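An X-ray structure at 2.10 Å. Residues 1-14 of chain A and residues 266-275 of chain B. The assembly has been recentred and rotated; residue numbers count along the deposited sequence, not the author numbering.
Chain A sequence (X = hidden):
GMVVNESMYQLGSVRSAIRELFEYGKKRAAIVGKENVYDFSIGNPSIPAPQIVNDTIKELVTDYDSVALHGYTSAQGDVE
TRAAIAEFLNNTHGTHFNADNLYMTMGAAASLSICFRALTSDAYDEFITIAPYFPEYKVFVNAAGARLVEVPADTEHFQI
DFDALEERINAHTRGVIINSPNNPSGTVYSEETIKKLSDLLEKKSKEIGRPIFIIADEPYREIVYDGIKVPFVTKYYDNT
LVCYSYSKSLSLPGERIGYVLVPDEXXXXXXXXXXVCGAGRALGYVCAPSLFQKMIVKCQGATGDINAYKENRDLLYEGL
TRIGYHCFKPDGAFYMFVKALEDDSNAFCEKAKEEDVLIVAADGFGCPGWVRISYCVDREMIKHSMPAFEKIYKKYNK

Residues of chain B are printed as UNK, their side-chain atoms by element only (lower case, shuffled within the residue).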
ATOM      1  N   GLY A   1       2.401 -29.626   7.436  1.00 54.92           N
ATOM      2  CA  GLY A   1       2.133 -29.863   5.976  1.00 54.56           C
ATOM      3  C   GLY A   1       1.578 -28.666   5.204  1.00 53.86           C
ATOM      4  O   GLY A   1       0.992 -28.844   4.120  1.00 55.29           O
HETATM    5  N   MSE A   2       1.786 -27.457   5.733  1.00 51.22           N
HETATM    6  CA  MSE A   2       1.301 -26.220   5.112  1.00 48.83           C
HETATM    7  C   MSE A   2       2.400 -25.574   4.231  1.00 45.70           C
HETATM    8  O   MSE A   2       3.539 -25.317   4.692  1.00 44.77           O
HETATM    9  CB  MSE A   2       0.799 -25.270   6.199  1.00 48.64           C
HETATM   10  CG  MSE A   2       0.120 -24.031   5.681  1.00 51.06           C
HETATM   11 SE   MSE A   2      -1.072 -23.200   6.988  0.75 50.30          SE
HETATM   12  CE  MSE A   2      -2.355 -24.535   7.028  1.00 47.43           C
ATOM     13  N   VAL A   3       2.051 -25.327   2.966  1.00 41.83           N
ATOM     14  CA  VAL A   3       2.983 -24.737   1.975  1.00 39.23           C
ATOM     15  C   VAL A   3       3.195 -23.229   2.216  1.00 37.99           C
ATOM     16  O   VAL A   3       4.277 -22.727   2.013  1.00 38.66           O
ATOM     17  CB  VAL A   3       2.488 -25.028   0.521  1.00 38.70           C
ATOM     18  CG1 VAL A   3       3.345 -24.344  -0.548  1.00 38.53           C
ATOM     19  CG2 VAL A   3       2.440 -26.533   0.284  1.00 35.87           C
ATOM     20  N   VAL A   4       2.157 -22.528   2.656  1.00 36.20           N
ATOM     21  CA  VAL A   4       2.207 -21.084   2.928  1.00 35.50           C
ATOM     22  C   VAL A   4       2.714 -20.776   4.337  1.00 35.48           C
ATOM     23  O   VAL A   4       2.834 -21.666   5.174  1.00 34.98           O
ATOM     24  CB  VAL A   4       0.813 -20.430   2.768  1.00 35.83           C
ATOM     25  CG1 VAL A   4       0.334 -20.528   1.307  1.00 37.56           C
ATOM     26  CG2 VAL A   4      -0.234 -21.048   3.753  1.00 30.16           C
ATOM     27  N   ASN A   5       3.008 -19.500   4.576  1.00 34.86           N
ATOM     28  CA  ASN A   5       3.410 -19.012   5.891  1.00 35.31           C
ATOM     29  C   ASN A   5       2.196 -19.128   6.828  1.00 35.65           C
ATOM     30  O   ASN A   5       1.160 -18.545   6.525  1.00 33.28           O
ATOM     31  CB  ASN A   5       3.856 -17.549   5.784  1.00 34.90           C
ATOM     32  CG  ASN A   5       4.227 -16.948   7.122  1.00 33.96           C
ATOM     33  OD1 ASN A   5       3.353 -16.603   7.894  1.00 29.79           O
ATOM     34  ND2 ASN A   5       5.522 -16.791   7.386  1.00 34.43           N
ATOM     35  N   GLU A   6       2.331 -19.855   7.943  1.00 36.13           N
ATOM     36  CA  GLU A   6       1.199 -20.047   8.888  1.00 37.82           C
ATOM     37  C   GLU A   6       0.609 -18.776   9.501  1.00 35.83           C
ATOM     38  O   GLU A   6      -0.610 -18.684   9.657  1.00 36.05           O
ATOM     39  CB  GLU A   6       1.540 -21.009  10.025  1.00 37.62           C
ATOM     40  CG  GLU A   6       1.874 -22.407   9.559  1.00 44.32           C
ATOM     41  CD  GLU A   6       1.807 -23.476  10.665  1.00 43.41           C
ATOM     42  OE1 GLU A   6       1.181 -23.230  11.733  1.00 53.95           O
ATOM     43  OE2 GLU A   6       2.361 -24.581  10.428  1.00 52.21           O
ATOM     44  N   SER A   7       1.452 -17.806   9.854  1.00 35.14           N
ATOM     45  CA  SER A   7       0.962 -16.522  10.404  1.00 34.37           C
ATOM     46  C   SER A   7       0.129 -15.753   9.403  1.00 33.27           C
ATOM     47  O   SER A   7      -0.864 -15.114   9.783  1.00 30.64           O
ATOM     48  CB  SER A   7       2.108 -15.620  10.855  1.00 35.99           C
ATOM     49  OG  SER A   7       2.881 -16.322  11.791  1.00 40.62           O
HETATM   50  N   MSE A   8       0.545 -15.797   8.134  1.00 32.70           N
HETATM   51  CA  MSE A   8      -0.194 -15.134   7.063  1.00 32.46           C
HETATM   52  C   MSE A   8      -1.509 -15.866   6.848  1.00 31.81           C
HETATM   53  O   MSE A   8      -2.540 -15.228   6.794  1.00 31.95           O
HETATM   54  CB  MSE A   8       0.617 -15.038   5.780  1.00 33.30           C
HETATM   55  CG  MSE A   8       1.881 -14.184   5.899  1.00 31.68           C
HETATM   56 SE   MSE A   8       1.643 -12.403   6.506  0.75 31.32          SE
HETATM   57  CE  MSE A   8       1.730 -12.612   8.443  1.00 33.95           C
ATOM     58  N   TYR A   9      -1.474 -17.194   6.784  1.00 32.25           N
ATOM     59  CA  TYR A   9      -2.701 -17.991   6.700  1.00 32.42           C
ATOM     60  C   TYR A   9      -3.676 -17.626   7.845  1.00 33.21           C
ATOM     61  O   TYR A   9      -4.862 -17.391   7.609  1.00 33.18           O
ATOM     62  CB  TYR A   9      -2.412 -19.503   6.736  1.00 32.93           C
ATOM     63  CG  TYR A   9      -3.703 -20.301   6.866  1.00 35.21           C
ATOM     64  CD1 TYR A   9      -4.493 -20.571   5.746  1.00 32.78           C
ATOM     65  CD2 TYR A   9      -4.170 -20.716   8.127  1.00 35.97           C
ATOM     66  CE1 TYR A   9      -5.684 -21.268   5.864  1.00 31.63           C
ATOM     67  CE2 TYR A   9      -5.371 -21.399   8.259  1.00 32.69           C
ATOM     68  CZ  TYR A   9      -6.128 -21.670   7.126  1.00 34.58           C
ATOM     69  OH  TYR A   9      -7.317 -22.341   7.265  1.00 35.06           O
ATOM     70  N   GLN A  10      -3.174 -17.594   9.074  1.00 34.09           N
ATOM     71  CA  GLN A  10      -4.012 -17.243  10.232  1.00 35.60           C
ATOM     72  C   GLN A  10      -4.568 -15.830  10.176  1.00 35.85           C
ATOM     73  O   GLN A  10      -5.745 -15.617  10.422  1.00 35.80           O
ATOM     74  CB  GLN A  10      -3.289 -17.525  11.561  1.00 37.02           C
ATOM     75  CG  GLN A  10      -3.354 -19.013  11.937  1.00 43.68           C
ATOM     76  CD  GLN A  10      -4.811 -19.520  12.120  1.00 49.63           C
ATOM     77  OE1 GLN A  10      -5.685 -18.790  12.602  1.00 59.79           O
ATOM     78  NE2 GLN A  10      -5.067 -20.744  11.697  1.00 52.33           N
ATOM     79  N   LEU A  11      -3.724 -14.884   9.801  1.00 34.94           N
ATOM     80  CA  LEU A  11      -4.133 -13.500   9.672  1.00 35.87           C
ATOM     81  C   LEU A  11      -5.192 -13.303   8.565  1.00 34.65           C
ATOM     82  O   LEU A  11      -6.048 -12.466   8.702  1.00 35.05           O
ATOM     83  CB  LEU A  11      -2.894 -12.627   9.447  1.00 36.25           C
ATOM     84  CG  LEU A  11      -2.963 -11.131   9.615  1.00 41.03           C
ATOM     85  CD1 LEU A  11      -3.487 -10.754  10.994  1.00 40.66           C
ATOM     86  CD2 LEU A  11      -1.564 -10.579   9.397  1.00 35.97           C
ATOM     87  N   GLY A  12      -5.155 -14.103   7.502  1.00 34.73           N
ATOM     88  CA  GLY A  12      -6.157 -14.012   6.431  1.00 35.50           C
ATOM     89  C   GLY A  12      -7.397 -14.876   6.599  1.00 35.53           C
ATOM     90  O   GLY A  12      -8.362 -14.679   5.884  1.00 37.05           O
ATOM     91  N   SER A  13      -7.349 -15.848   7.501  1.00 35.60           N
ATOM     92  CA  SER A  13      -8.455 -16.763   7.748  1.00 38.69           C
ATOM     93  C   SER A  13      -9.254 -16.407   9.014  1.00 39.90           C
ATOM     94  O   SER A  13     -10.411 -16.823   9.125  1.00 40.55           O
ATOM     95  CB  SER A  13      -7.942 -18.210   7.816  1.00 38.03           C
ATOM     96  OG  SER A  13      -7.071 -18.383   8.915  1.00 42.07           O
ATOM     97  N   VAL A  14      -8.637 -15.668   9.955  1.00 41.01           N
ATOM     98  CA  VAL A  14      -9.287 -15.249  11.202  1.00 41.40           C
ATOM     99  C   VAL A  14     -10.540 -14.423  10.875  1.00 42.10           C
ATOM    100  O   VAL A  14     -10.508 -13.521  10.039  1.00 41.99           O
ATOM    101  CB  VAL A  14      -8.322 -14.498  12.176  1.00 41.81           C
ATOM    102  CG1 VAL A  14      -7.861 -13.148  11.603  1.00 37.24           C
ATOM    103  CG2 VAL A  14      -8.983 -14.322  13.552  1.00 42.91           C
TER
ATOM    104  N   UNK B 266      -4.642 -24.299  -8.143  1.00 33.16           N
ATOM    105  CA  UNK B 266      -3.464 -24.366  -7.250  1.00 33.46           C
ATOM    106  C   UNK B 266      -3.694 -25.531  -6.262  1.00 33.63           C
ATOM    107  O   UNK B 266      -4.834 -25.987  -6.080  1.00 32.90           O
ATOM    108  c   UNK B 266      -3.195 -23.024  -6.527  1.00 33.81           C
ATOM    109  c   UNK B 266      -4.325 -22.685  -5.554  1.00 31.84           C
ATOM    110  c   UNK B 266      -3.014 -21.866  -7.578  1.00 23.91           C
ATOM    111  N   UNK B 267      -2.614 -25.996  -5.648  1.00 32.96           N
ATOM    112  CA  UNK B 267      -2.616 -27.119  -4.685  1.00 34.07           C
ATOM    113  C   UNK B 267      -3.721 -27.058  -3.615  1.00 35.21           C
ATOM    114  O   UNK B 267      -4.214 -28.091  -3.168  1.00 37.25           O
ATOM    115  c   UNK B 267      -0.661 -23.890  -2.202  1.00 32.87           C
ATOM    116  c   UNK B 267      -0.773 -24.851  -3.211  1.00 35.52           C
ATOM    117  o   UNK B 267      -0.735 -23.324   0.133  1.00 30.89           O
ATOM    118  c   UNK B 267      -1.252 -26.542  -1.563  1.00 31.56           C
ATOM    119  c   UNK B 267      -1.137 -25.598  -0.549  1.00 34.77           C
ATOM    120  c   UNK B 267      -1.058 -26.194  -2.905  1.00 32.92           C
ATOM    121  c   UNK B 267      -0.847 -24.265  -0.870  1.00 33.42           C
ATOM    122  c   UNK B 267      -1.230 -27.222  -3.993  1.00 33.13           C
ATOM    123  N   UNK B 268      -4.057 -25.845  -3.179  1.00 35.46           N
ATOM    124  CA  UNK B 268      -5.111 -25.598  -2.201  1.00 34.44           C
ATOM    125  C   UNK B 268      -5.453 -24.099  -2.312  1.00 32.93           C
ATOM    126  O   UNK B 268      -4.779 -23.267  -1.718  1.00 31.76           O
ATOM    127  o   UNK B 268      -6.687 -25.190   0.135  1.00 33.08           O
ATOM    128  c   UNK B 268      -4.631 -25.991  -0.792  1.00 33.75           C
ATOM    129  o   UNK B 268      -5.656 -26.794   1.184  1.00 39.25           O
ATOM    130  c   UNK B 268      -5.741 -25.989   0.239  1.00 34.42           C
ATOM    131  N   UNK B 269      -6.497 -23.774  -3.076  1.00 32.75           N
ATOM    132  CA  UNK B 269      -6.902 -22.369  -3.304  1.00 32.76           C
ATOM    133  C   UNK B 269      -7.307 -21.641  -2.019  1.00 33.67           C
ATOM    134  O   UNK B 269      -6.906 -20.477  -1.829  1.00 34.15           O
ATOM    135  c   UNK B 269      -9.567 -20.226  -4.034  1.00 35.49           C
ATOM    136  c   UNK B 269      -8.388 -20.842  -4.813  1.00 33.75           C
ATOM    137  c   UNK B 269      -8.003 -22.266  -4.383  1.00 32.64           C
ATOM    138  c   UNK B 269      -9.864 -18.804  -4.518  1.00 33.51           C
ATOM    139  n   UNK B 269     -10.881 -18.086  -3.670  1.00 30.38           N
ATOM    140  N   UNK B 270      -8.073 -22.307  -1.148  1.00 32.84           N
ATOM    141  CA  UNK B 270      -8.523 -21.688   0.100  1.00 34.70           C
ATOM    142  C   UNK B 270      -7.350 -21.286   1.003  1.00 34.44           C
ATOM    143  O   UNK B 270      -7.321 -20.183   1.549  1.00 37.06           O
ATOM    144  c   UNK B 270      -9.510 -22.608   0.856  1.00 34.46           C
ATOM    145  N   UNK B 271      -6.395 -22.183   1.154  1.00 35.10           N
ATOM    146  CA  UNK B 271      -5.189 -21.924   1.954  1.00 34.62           C
ATOM    147  C   UNK B 271      -4.326 -20.807   1.351  1.00 33.43           C
ATOM    148  O   UNK B 271      -3.875 -19.932   2.068  1.00 33.62           O
ATOM    149  o   UNK B 271      -1.145 -24.280   2.325  1.00 39.60           O
ATOM    150  o   UNK B 271      -2.744 -25.373   3.267  1.00 38.50           O
ATOM    151  c   UNK B 271      -4.362 -23.197   2.050  1.00 34.73           C
ATOM    152  c   UNK B 271      -3.100 -23.093   2.892  1.00 36.92           C
ATOM    153  c   UNK B 271      -2.282 -24.343   2.803  1.00 34.11           C
ATOM    154  N   UNK B 272      -4.075 -20.867   0.047  1.00 33.44           N
ATOM    155  CA  UNK B 272      -3.229 -19.874  -0.624  1.00 32.90           C
ATOM    156  C   UNK B 272      -3.886 -18.482  -0.642  1.00 31.60           C
ATOM    157  O   UNK B 272      -3.220 -17.479  -0.397  1.00 28.30           O
ATOM    158  c   UNK B 272      -0.662 -19.074  -2.087  1.00 29.22           C
ATOM    159  c   UNK B 272      -2.856 -20.316  -2.052  1.00 32.65           C
ATOM    160  c   UNK B 272      -1.940 -19.372  -2.851  1.00 33.50           C
ATOM    161  c   UNK B 272      -1.597 -19.917  -4.210  1.00 33.28           C
ATOM    162  N   UNK B 273      -5.190 -18.446  -0.918  1.00 30.88           N
ATOM    163  CA  UNK B 273      -5.953 -17.191  -0.979  1.00 31.01           C
ATOM    164  C   UNK B 273      -6.051 -16.532   0.396  1.00 31.06           C
ATOM    165  O   UNK B 273      -5.927 -15.316   0.501  1.00 31.25           O
ATOM    166  c   UNK B 273      -7.941 -15.609  -3.135  1.00 31.93           C
ATOM    167  c   UNK B 273      -9.027 -15.631  -0.993  1.00 35.60           C
ATOM    168  o   UNK B 273     -10.284 -12.755  -2.965  1.00 30.95           O
ATOM    169  c   UNK B 273      -8.104 -16.201  -1.878  1.00 30.15           C
ATOM    170  c   UNK B 273      -9.561 -13.887  -2.601  1.00 37.26           C
ATOM    171  c   UNK B 273      -9.744 -14.467  -1.340  1.00 35.38           C
ATOM    172  c   UNK B 273      -8.664 -14.457  -3.501  1.00 32.90           C
ATOM    173  c   UNK B 273      -7.357 -17.448  -1.524  1.00 31.72           C
ATOM    174  N   UNK B 274      -6.267 -17.346   1.439  1.00 30.47           N
ATOM    175  CA  UNK B 274      -6.235 -16.857   2.808  1.00 30.35           C
ATOM    176  C   UNK B 274      -4.838 -16.280   3.139  1.00 29.65           C
ATOM    177  O   UNK B 274      -4.732 -15.202   3.715  1.00 30.30           O
ATOM    178  c   UNK B 274      -6.614 -17.958   3.759  1.00 32.23           C
ATOM    179  N   UNK B 275      -3.772 -16.947   2.713  1.00 29.37           N
ATOM    180  CA  UNK B 275      -2.387 -16.436   2.937  1.00 29.41           C
ATOM    181  C   UNK B 275      -2.157 -15.089   2.218  1.00 30.27           C
ATOM    182  O   UNK B 275      -1.550 -14.170   2.771  1.00 32.56           O
ATOM    183  c   UNK B 275      -1.348 -17.475   2.483  1.00 28.54           C
TER

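Position B266 carries three side-chain carbons, one bonded to CA and bearing the other two. They stay out of reach of the chain A stretch. The branch at CB identifies Val B266.

Position B267 has one carbon, then a six-carbon ring bearing one oxygen. That oxygen lies 3.2 Å from Val A4 CG1. This is a phenol, so the residue is Tyr B267. Its CA-to-CB bond points toward chain A. Val A3 CG2 lies over one ring face, 4.2 Å from the centroid of the Tyr B267 ring, in a CH-pi contact. Val A4 CG1 sits at the ring edge.

Position B268 shows two carbons, the second carrying two oxygens. They do not touch chain A. The short carboxylate is aspartate. Asp B268 is the N-cap of the helix that begins at the next position.

Position B269 has four carbons in a row ending in nitrogen, out of reach of chain A. That chain is lysine. Lys B269 NZ is hydrogen-bonded elsewhere in the structure.

Position B270 has a single side-chain carbon, which makes no contact with chain A. It is Ala B270.

Position B271 has three carbons, the third carrying two oxygens. One carboxylate oxygen lies 3.4 Å from Val A3 N. One carbon longer than Asp B268, it is glutamate. Glu B271 N donates to Asp B268 OD1 at 3.2 Å, which closes the cap. The CA-to-CB bond points sideways, but the extended side chain brings its end nearer to chain A. The contact with Val A3 N is a weak hydrogen bond, donated to Glu B271 OE2 with an angle of 137°. Tyr B267 OH donates to the same Glu B271 OE2 at a very short 2.4 Å. Val A4 CG2 packs 3.6 Å from Glu B271 CG.

Position B272 has four carbons, forked at the second. One end carbon lies 3.8 Å from Val A4 CG1. This is leucine. The CA-to-CB bond of Leu B272 points away, yet its CD1 makes that contact.

Position B273 repeats the phenol pattern of one carbon and a six-carbon ring with an oxygen. Its CA-to-CB bond points away from chain A, and the residue makes no contact with it. It is Tyr B273.

Position B274 has one carbon. This CB points toward chain A and lies 3.9 Å from Tyr A9 CD1. The residue is alanine. Ala B274 O is 3.3 Å from Gly A12 CA, in a nearly straight CA-H...O contact.

Position B275 also has one carbon, a CB 3.7 Å from Val A4 CB. It is Ala B275.

The contact joins two copies of one protein. The two helices cross at 88°, with a closest axis approach of 7.7 Å. The missing side chain at Gly A12 matters: an ideal CB there would fall 1.8 Å from Ala B274 O, a clash. The segment before the chain A helix adds Val A3 and Val A4, which meet Tyr B267, while Val A4 also reaches Leu B272 and Ala B275. Packing dominates, and the one hydrogen bond between the stretches is weak. Together they bury 501 Å², both sides summed.

Chain B 266-275: VYDKAELYAA
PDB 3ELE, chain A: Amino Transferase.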